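Local coordinates for transcriptional regulator, IclR family (Alicyclobacillus acidocaldarius subsp. acidocaldarius, PDB 5TJJ), which probably binds DNA as a transcription factor of the IclR family, with a helix-turn-helix domain joined to a GAF-like C-terminal domain, at residues A[159-162]-A[163-167]. Numbering follows the deposited sequence.
Sequences WRRV and LREGL
R161, in helix 156-164, and E165, just past its C-terminal end, form a salt bridge one turn apart, R161 NH1 to E165 OE1 at 3.1 Å. The guanidinium and carboxylate planes are turned 48° from each other, and the carboxylate lies at the edge of the guanidinium. CG of R161 stands anti to the backbone N (chi1 -177°), and a bend at chi3 brings NH1 back to E165. NH2 of R161 has a second acid, D114. A methionine in place of R161 would probably leave both E165 and D114 without this positive partner.

Three i to i+4 bonds close the last helical turns. L163 N donates to W159 O at 2.9 Å, and R164 N to R160 O, also at 2.9 Å. E165 N donates to R161 O at 3.1 Å, with a less straight N-H...O angle of 147°. G166, just past the helix, is the first residue to leave helical angles, with positive phi; its N bonds to L163 O at 3.1 Å. This helix belongs to the IclR C-terminal, GAF-like domain. W159 NE1 is satisfied by L151 O, and R164 NH2 by a salt bridge to E178 of helix 178-191. L163 packs on Y181 and V182 of helix 178-191. V162 CG1 loosely meets L167 CD2 at 4.5 Å.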
# COMPACT_ATOMS: atom_id res chain seq x y z
N TRP A 159 -30.90 10.85 -1.45
CA TRP A 159 -31.23 12.27 -1.49
C TRP A 159 -32.65 12.45 -0.98
O TRP A 159 -32.91 13.31 -0.15
CB TRP A 159 -31.21 12.88 -2.90
CG TRP A 159 -30.01 12.84 -3.65
CD1 TRP A 159 -28.79 12.38 -3.25
CD2 TRP A 159 -29.84 13.34 -4.98
NE1 TRP A 159 -27.86 12.54 -4.26
CE2 TRP A 159 -28.48 13.14 -5.33
CE3 TRP A 159 -30.71 13.92 -5.91
CZ2 TRP A 159 -27.96 13.52 -6.58
CZ3 TRP A 159 -30.21 14.27 -7.16
CH2 TRP A 159 -28.83 14.08 -7.48
N ARG A 160 -33.55 11.64 -1.51
CA ARG A 160 -34.95 11.72 -1.15
C ARG A 160 -35.19 11.39 0.32
O ARG A 160 -36.01 12.07 0.96
CB ARG A 160 -35.82 10.86 -2.06
CG ARG A 160 -35.96 11.43 -3.46
CD ARG A 160 -37.04 10.73 -4.25
NE ARG A 160 -36.60 9.42 -4.67
CZ ARG A 160 -35.80 9.15 -5.72
NH1 ARG A 160 -35.48 7.88 -5.99
NH2 ARG A 160 -35.33 10.14 -6.51
N ARG A 161 -34.48 10.40 0.86
CA ARG A 161 -34.60 10.08 2.28
C ARG A 161 -34.17 11.26 3.13
O ARG A 161 -34.89 11.69 4.03
CB ARG A 161 -33.80 8.81 2.69
CG ARG A 161 -33.98 8.43 4.17
CD ARG A 161 -33.16 7.23 4.60
NE ARG A 161 -31.71 7.40 4.37
CZ ARG A 161 -30.91 8.21 5.07
NH1 ARG A 161 -31.38 8.99 6.04
NH2 ARG A 161 -29.63 8.27 4.75
N VAL A 162 -32.98 11.79 2.85
CA VAL A 162 -32.43 12.90 3.65
C VAL A 162 -33.32 14.16 3.58
O VAL A 162 -33.57 14.81 4.61
CB VAL A 162 -30.99 13.20 3.23
CG1 VAL A 162 -30.48 14.47 3.88
CG2 VAL A 162 -30.08 12.02 3.60
N LEU A 163 -33.83 14.44 2.38
CA LEU A 163 -34.77 15.53 2.18
C LEU A 163 -36.11 15.37 2.88
O LEU A 163 -36.55 16.30 3.54
CB LEU A 163 -34.97 15.86 0.68
CG LEU A 163 -34.06 17.01 0.17
CD1 LEU A 163 -32.57 16.68 0.19
CD2 LEU A 163 -34.45 17.39 -1.25
N ARG A 164 -36.76 14.22 2.74
CA ARG A 164 -37.98 13.94 3.49
C ARG A 164 -37.80 14.13 5.02
O ARG A 164 -38.73 14.57 5.68
CB ARG A 164 -38.47 12.51 3.26
CG ARG A 164 -39.03 12.13 1.88
CD ARG A 164 -40.32 12.86 1.49
NE ARG A 164 -40.01 14.15 0.85
CZ ARG A 164 -39.50 14.30 -0.37
NH1 ARG A 164 -39.25 13.24 -1.17
NH2 ARG A 164 -39.23 15.53 -0.81
N GLU A 165 -36.63 13.79 5.55
CA GLU A 165 -36.35 13.86 7.00
C GLU A 165 -36.02 15.26 7.52
O GLU A 165 -35.78 15.45 8.72
CB GLU A 165 -35.23 12.88 7.38
CG GLU A 165 -35.63 11.40 7.23
CD GLU A 165 -34.49 10.40 7.35
OE1 GLU A 165 -33.34 10.84 7.54
OE2 GLU A 165 -34.73 9.15 7.23
N GLY A 166 -35.97 16.25 6.62
CA GLY A 166 -35.90 17.64 7.03
C GLY A 166 -34.48 18.17 7.08
O GLY A 166 -33.62 17.66 7.82
N LEU A 167 -34.25 19.19 6.25
CA LEU A 167 -33.03 19.98 6.26
C LEU A 167 -33.14 21.06 7.33
O LEU A 167 -34.05 21.90 7.30
CB LEU A 167 -32.82 20.61 4.89
CG LEU A 167 -32.56 19.58 3.81
CD1 LEU A 167 -32.52 20.22 2.43
CD2 LEU A 167 -31.25 18.86 4.09